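Probable uracil-DNA glycosylase (Acanthamoeba polyphaga mimivirus, PDB 5X55) is probably a uracil-DNA glycosylase, a viral member of the uracil-DNA glycosylase superfamily with a four-stranded parallel beta-sheet. Local coordinates at residues 155-159 / 160-164; 116-119 / 120-124. All coordinates share one frame; numbering follows the deposited sequence.

Contact 1. Residues 155-159 / 160-164; sequences SSYLE and KRQRI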
ATOM      1  N   SER A 155       6.859   5.092  19.722  1.00 22.53           N
ATOM      2  CA  SER A 155       6.936   4.718  21.134  1.00 27.66           C
ATOM      3  C   SER A 155       6.062   5.625  21.987  1.00 29.20           C
ATOM      4  O   SER A 155       5.437   5.168  22.952  1.00 31.17           O
ATOM      5  CB  SER A 155       8.382   4.769  21.634  1.00 28.15           C
ATOM      6  OG  SER A 155       9.177   3.742  21.066  1.00 32.45           O
ATOM      7  N   SER A 156       6.001   6.914  21.643  1.00 25.17           N
ATOM      8  CA  SER A 156       5.152   7.833  22.396  1.00 31.77           C
ATOM      9  C   SER A 156       3.678   7.507  22.203  1.00 34.78           C
ATOM     10  O   SER A 156       2.894   7.615  23.152  1.00 38.76           O
ATOM     11  CB  SER A 156       5.462   9.287  22.012  1.00 32.57           C
ATOM     12  OG  SER A 156       4.752   9.714  20.862  1.00 36.69           O
ATOM     13  N   TYR A 157       3.272   7.076  20.996  1.00 35.15           N
ATOM     14  CA  TYR A 157       1.887   6.627  20.828  1.00 33.23           C
ATOM     15  C   TYR A 157       1.593   5.410  21.698  1.00 27.93           C
ATOM     16  O   TYR A 157       0.489   5.273  22.236  1.00 31.40           O
ATOM     17  CB  TYR A 157       1.573   6.282  19.367  1.00 29.93           C
ATOM     18  CG  TYR A 157       1.820   7.353  18.329  1.00 27.39           C
ATOM     19  CD1 TYR A 157       1.801   8.709  18.649  1.00 33.74           C
ATOM     20  CD2 TYR A 157       2.078   6.999  17.016  1.00 25.96           C
ATOM     21  CE1 TYR A 157       2.038   9.683  17.653  1.00 31.38           C
ATOM     22  CE2 TYR A 157       2.319   7.949  16.031  1.00 24.43           C
ATOM     23  CZ  TYR A 157       2.294   9.280  16.341  1.00 30.17           C
ATOM     24  OH  TYR A 157       2.536  10.190  15.316  1.00 32.28           O
ATOM     25  N   LEU A 158       2.556   4.496  21.829  1.00 30.71           N
ATOM     26  CA  LEU A 158       2.327   3.351  22.712  1.00 33.84           C
ATOM     27  C   LEU A 158       2.252   3.757  24.177  1.00 37.44           C
ATOM     28  O   LEU A 158       1.506   3.136  24.950  1.00 33.63           O
ATOM     29  CB  LEU A 158       3.421   2.304  22.543  1.00 30.37           C
ATOM     30  CG  LEU A 158       2.971   1.137  21.684  1.00 34.65           C
ATOM     31  CD1 LEU A 158       2.923   1.617  20.244  1.00 31.48           C
ATOM     32  CD2 LEU A 158       3.886  -0.083  21.860  1.00 32.98           C
ATOM     33  N   GLU A 159       3.032   4.774  24.582  1.00 39.24           N
ATOM     34  CA  GLU A 159       2.976   5.253  25.964  1.00 41.82           C
ATOM     35  C   GLU A 159       1.614   5.846  26.307  1.00 39.36           C
ATOM     36  O   GLU A 159       1.153   5.709  27.446  1.00 43.38           O
ATOM     37  CB  GLU A 159       4.098   6.257  26.235  1.00 42.54           C
ATOM     38  CG  GLU A 159       5.363   5.622  26.820  1.00 43.65           C
ATOM     39  CD  GLU A 159       5.167   5.139  28.255  1.00 58.00           C
ATOM     40  OE1 GLU A 159       4.833   3.950  28.455  1.00 54.87           O
ATOM     41  OE2 GLU A 159       5.339   5.959  29.187  1.00 65.86           O
ATOM     42  N   LYS A 160       0.948   6.480  25.346  1.00 37.05           N
ATOM     43  CA  LYS A 160      -0.409   6.967  25.554  1.00 39.09           C
ATOM     44  C   LYS A 160      -1.471   5.906  25.310  1.00 38.57           C
ATOM     45  O   LYS A 160      -2.659   6.242  25.308  1.00 40.46           O
ATOM     46  CB  LYS A 160      -0.685   8.172  24.660  1.00 36.55           C
ATOM     47  CG  LYS A 160       0.372   9.238  24.769  1.00 37.97           C
ATOM     48  CD  LYS A 160       0.073  10.406  23.864  1.00 40.84           C
ATOM     49  CE  LYS A 160       0.865  11.635  24.296  1.00 48.47           C
ATOM     50  NZ  LYS A 160       0.453  12.856  23.539  1.00 49.39           N
ATOM     51  N   ARG A 161      -1.071   4.653  25.079  1.00 39.34           N
ATOM     52  CA  ARG A 161      -2.001   3.532  24.901  1.00 38.90           C
ATOM     53  C   ARG A 161      -2.905   3.691  23.676  1.00 31.64           C
ATOM     54  O   ARG A 161      -4.040   3.205  23.676  1.00 30.97           O
ATOM     55  CB  ARG A 161      -2.851   3.315  26.155  1.00 38.74           C
ATOM     56  CG  ARG A 161      -2.054   3.033  27.414  1.00 52.00           C
ATOM     57  CD  ARG A 161      -1.365   1.670  27.379  1.00 54.86           C
ATOM     58  NE  ARG A 161      -0.075   1.651  28.045  1.00 55.58           N
ATOM     59  CZ  ARG A 161       0.508   0.595  28.608  1.00 60.66           C
ATOM     60  NH1 ARG A 161      -0.098  -0.580  28.566  1.00 58.59           N
ATOM     61  NH2 ARG A 161       1.693   0.711  29.182  1.00 57.29           N
ATOM     62  N   GLN A 162      -2.424   4.338  22.609  1.00 32.53           N
ATOM     63  CA  GLN A 162      -3.197   4.426  21.371  1.00 29.16           C
ATOM     64  C   GLN A 162      -3.183   3.094  20.634  1.00 25.95           C
ATOM     65  O   GLN A 162      -2.148   2.427  20.559  1.00 26.69           O
ATOM     66  CB  GLN A 162      -2.630   5.513  20.468  1.00 28.93           C
ATOM     67  CG  GLN A 162      -2.699   6.894  21.085  1.00 32.38           C
ATOM     68  CD  GLN A 162      -2.090   7.951  20.196  1.00 38.03           C
ATOM     69  OE1 GLN A 162      -1.439   7.640  19.195  1.00 31.19           O
ATOM     70  NE2 GLN A 162      -2.303   9.220  20.555  1.00 44.73           N
ATOM     71  N   ARG A 163      -4.330   2.725  20.051  1.00 27.17           N
ATOM     72  CA  ARG A 163      -4.469   1.446  19.342  1.00 27.97           C
ATOM     73  C   ARG A 163      -4.030   1.619  17.891  1.00 22.85           C
ATOM     74  O   ARG A 163      -4.836   1.768  16.968  1.00 25.10           O
ATOM     75  CB  ARG A 163      -5.904   0.935  19.427  1.00 28.24           C
ATOM     76  CG  ARG A 163      -6.570   1.246  20.738  1.00 31.90           C
ATOM     77  CD  ARG A 163      -7.766   0.446  20.979  1.00 35.10           C
ATOM     78  NE  ARG A 163      -7.436  -0.786  21.657  1.00 52.40           N
ATOM     79  CZ  ARG A 163      -7.914  -1.987  21.411  1.00 56.46           C
ATOM     80  NH1 ARG A 163      -8.797  -2.137  20.480  1.00 54.43           N
ATOM     81  NH2 ARG A 163      -7.470  -3.003  22.117  1.00 52.80           N
ATOM     82  N   ILE A 164      -2.718   1.579  17.695  1.00 20.62           N
ATOM     83  CA  ILE A 164      -2.151   1.686  16.360  1.00 20.73           C
ATOM     84  C   ILE A 164      -2.568   0.490  15.518  1.00 21.64           C
ATOM     85  O   ILE A 164      -2.581  -0.648  15.997  1.00 20.28           O
ATOM     86  CB  ILE A 164      -0.627   1.789  16.468  1.00 23.40           C
ATOM     87  CG1 ILE A 164      -0.259   3.027  17.299  1.00 24.91           C
ATOM     88  CG2 ILE A 164       0.000   1.757  15.085  1.00 17.36           C
ATOM     89  CD1 ILE A 164       1.239   3.236  17.472  1.00 26.26           C
TER

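Contact 2. Residues 116-119 / 120-124; sequences ECFP and DCKVN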
ATOM      1  N   GLU A 116       1.213  -5.512  22.971  1.00 29.94           N
ATOM      2  CA  GLU A 116       1.624  -6.884  23.267  1.00 32.79           C
ATOM      3  C   GLU A 116       3.028  -7.190  22.740  1.00 34.62           C
ATOM      4  O   GLU A 116       3.821  -7.821  23.451  1.00 34.10           O
ATOM      5  CB  GLU A 116       0.593  -7.867  22.708  1.00 31.68           C
ATOM      6  CG  GLU A 116      -0.829  -7.488  23.120  1.00 34.33           C
ATOM      7  CD  GLU A 116      -1.889  -8.506  22.716  1.00 41.32           C
ATOM      8  OE1 GLU A 116      -2.798  -8.781  23.528  1.00 48.98           O
ATOM      9  OE2 GLU A 116      -1.825  -9.028  21.587  1.00 41.00           O
ATOM     10  N   CYS A 117       3.362  -6.741  21.512  1.00 32.19           N
ATOM     11  CA  CYS A 117       4.707  -6.945  20.958  1.00 31.91           C
ATOM     12  C   CYS A 117       5.760  -6.121  21.677  1.00 30.38           C
ATOM     13  O   CYS A 117       6.935  -6.498  21.683  1.00 27.74           O
ATOM     14  CB  CYS A 117       4.776  -6.570  19.473  1.00 30.76           C
ATOM     15  SG  CYS A 117       3.743  -7.542  18.409  1.00 40.67           S
ATOM     16  N   PHE A 118       5.386  -4.968  22.212  1.00 26.82           N
ATOM     17  CA  PHE A 118       6.329  -4.073  22.875  1.00 31.03           C
ATOM     18  C   PHE A 118       5.738  -3.662  24.214  1.00 35.00           C
ATOM     19  O   PHE A 118       5.305  -2.519  24.385  1.00 32.19           O
ATOM     20  CB  PHE A 118       6.649  -2.843  22.025  1.00 30.63           C
ATOM     21  CG  PHE A 118       7.143  -3.162  20.635  1.00 32.17           C
ATOM     22  CD1 PHE A 118       8.429  -3.641  20.434  1.00 32.40           C
ATOM     23  CD2 PHE A 118       6.323  -2.962  19.528  1.00 27.91           C
ATOM     24  CE1 PHE A 118       8.890  -3.925  19.162  1.00 26.46           C
ATOM     25  CE2 PHE A 118       6.774  -3.237  18.254  1.00 28.15           C
ATOM     26  CZ  PHE A 118       8.065  -3.721  18.067  1.00 25.92           C
ATOM     27  N   PRO A 119       5.728  -4.573  25.194  1.00 35.14           N
ATOM     28  CA  PRO A 119       5.076  -4.265  26.476  1.00 40.48           C
ATOM     29  C   PRO A 119       5.600  -3.000  27.125  1.00 38.85           C
ATOM     30  O   PRO A 119       4.842  -2.303  27.813  1.00 41.57           O
ATOM     31  CB  PRO A 119       5.381  -5.501  27.336  1.00 37.26           C
ATOM     32  CG  PRO A 119       5.738  -6.569  26.383  1.00 38.34           C
ATOM     33  CD  PRO A 119       6.374  -5.896  25.204  1.00 32.66           C
ATOM     34  N   ASP A 120       6.873  -2.671  26.906  1.00 35.37           N
ATOM     35  CA  ASP A 120       7.512  -1.516  27.513  1.00 40.55           C
ATOM     36  C   ASP A 120       7.764  -0.402  26.503  1.00 41.12           C
ATOM     37  O   ASP A 120       8.608   0.469  26.734  1.00 37.78           O
ATOM     38  CB  ASP A 120       8.807  -1.957  28.199  1.00 45.39           C
ATOM     39  CG  ASP A 120       8.564  -3.048  29.254  1.00 46.64           C
ATOM     40  OD1 ASP A 120       7.741  -2.827  30.177  1.00 49.11           O
ATOM     41  OD2 ASP A 120       9.162  -4.140  29.142  1.00 53.08           O
ATOM     42  N   CYS A 121       7.040  -0.428  25.378  1.00 41.96           N
ATOM     43  CA  CYS A 121       7.030   0.639  24.376  1.00 38.68           C
ATOM     44  C   CYS A 121       8.386   0.813  23.705  1.00 34.04           C
ATOM     45  O   CYS A 121       8.719   1.892  23.230  1.00 33.55           O
ATOM     46  CB  CYS A 121       6.544   1.956  24.979  1.00 37.58           C
ATOM     47  SG  CYS A 121       4.988   1.708  25.879  1.00 41.77           S
ATOM     48  N   LYS A 122       9.161  -0.261  23.623  1.00 36.41           N
ATOM     49  CA  LYS A 122      10.494  -0.228  23.018  1.00 36.23           C
ATOM     50  C   LYS A 122      10.407  -0.527  21.518  1.00 34.34           C
ATOM     51  O   LYS A 122      10.915  -1.544  21.032  1.00 35.80           O
ATOM     52  CB  LYS A 122      11.391  -1.231  23.736  1.00 37.30           C
ATOM     53  CG  LYS A 122      10.682  -2.576  23.796  1.00 43.28           C
ATOM     54  CD  LYS A 122      10.931  -3.413  25.015  1.00 47.99           C
ATOM     55  CE  LYS A 122       9.732  -4.308  25.123  1.00 44.62           C
ATOM     56  NZ  LYS A 122       8.603  -3.420  24.822  1.00 34.37           N
ATOM     57  N   VAL A 123       9.747   0.379  20.781  1.00 37.21           N
ATOM     58  CA  VAL A 123       9.435   0.121  19.369  1.00 34.02           C
ATOM     59  C   VAL A 123      10.710  -0.123  18.580  1.00 28.38           C
ATOM     60  O   VAL A 123      11.667   0.657  18.635  1.00 34.79           O
ATOM     61  CB  VAL A 123       8.628   1.275  18.751  1.00 29.62           C
ATOM     62  CG1 VAL A 123       8.624   1.149  17.215  1.00 26.45           C
ATOM     63  CG2 VAL A 123       7.218   1.246  19.259  1.00 24.75           C
ATOM     64  N   ASN A 124      10.723  -1.219  17.835  1.00 28.31           N
ATOM     65  CA  ASN A 124      11.892  -1.637  17.072  1.00 24.89           C
ATOM     66  C   ASN A 124      11.379  -2.109  15.715  1.00 20.37           C
ATOM     67  O   ASN A 124      11.051  -3.285  15.537  1.00 24.63           O
ATOM     68  CB  ASN A 124      12.638  -2.726  17.826  1.00 26.21           C
ATOM     69  CG  ASN A 124      13.943  -3.099  17.183  1.00 23.88           C
ATOM     70  OD1 ASN A 124      14.141  -2.912  15.983  1.00 29.55           O
ATOM     71  ND2 ASN A 124      14.836  -3.677  17.972  1.00 26.66           N
TER

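Contact 1. Residues 155-159 / 160-164
Y157 and L158, in the last turn of helix 146-159, meet R161 and Q162 through two backbone bonds, the shorter-range one enclosed by the longer, as the chain leaves the helix: Q162 N reaches back to Y157 O over 3.1 Å, and R161 N bonds L158 O at 3.0 Å. The first is nearly straight (162° at the hydrogen); in the second the donor stands above the plane of the L158 carbonyl rather than on a lone pair. K160 N still bonds S156 O in the helical manner, but R161 takes a positive phi and turns the chain back along the helix. That reversal brings Q162 beside Y157. With its chain extended beyond CG (chi2 178°), Q162 brings OE1, obliquely, to 3.3 Å from Y157 CB and close to Y157 CG, the amide and ring planes 22° apart. Further along the chain, I164 points its side chain at the helix, and its terminal CD1 is shared by two residues: it lies 3.6 Å from Y157 CB, near the plane of the ring at its edge, and 3.6 Å from CD1 of L158. The tyrosine ring is held at its far end as well, by a hydrogen bond between Y157 OH and T271 OG1 and a stack on H268. The CG of K160 rests 3.4 Å from S156 O, while E159 OE1 and R161 NH2, of opposite charge, stay 4.6 Å apart, beyond a salt bridge. The pair of backbone bonds, with R161 as the C-prime residue, is a Schellman motif, here ending helix 146-159 and leading into strand 164-165.

Contact 2. Residues 116-119 / 120-124
F118 and C121 close a type I beta turn just after helix 114-117, with P119 and D120 at its corners and C121 N bonded to F118 O at 2.9 Å. The bond is nearly straight at the hydrogen (163°), although the donor approaches from above the plane of the F118 carbonyl. C121 then takes a positive phi, and the chain returns past F118, whose ring it lines with backbone more than with side chains. V123 CA sits 4.0 Å from the ring centroid and almost on its normal, a CH-pi contact over one face; C117 CB covers the opposite face nearer the rim. Obliquely to the ring, K122 O approaches CD1 to 3.3 Å and N124 N lies 3.5 Å from CE1. The side chain of K122 folds back over the turn: a bend at chi2 carries it to P119, where K122 CE lies 3.7 Å from the proline CD, though the position of the ammonium group is doubtful. L158 of helix 146-159 also touches F118, which is buried. The whole is a helix exit through a type I turn, followed by an inverse gamma turn centred on K122.

In the fold
Contacts 1 and 2 lie side by side, their centres about 10 Å apart, at the periphery of the chain, and each is partly buried. Both follow a helix end, but contact 1 reverses the chain through paired backbone bonds, whereas contact 2 turns with one such bond and leans on an aromatic ring. Buried residues of the two meet: L158 CB of contact 1 lies 3.7 Å from C121 SG of contact 2. A polar tie joins them too, S155 OG lying 2.9 Å from C121 O in a probable hydrogen bond. W114 of helix 114-117 touches L158 and I164, while the charged residues of both contacts are exposed.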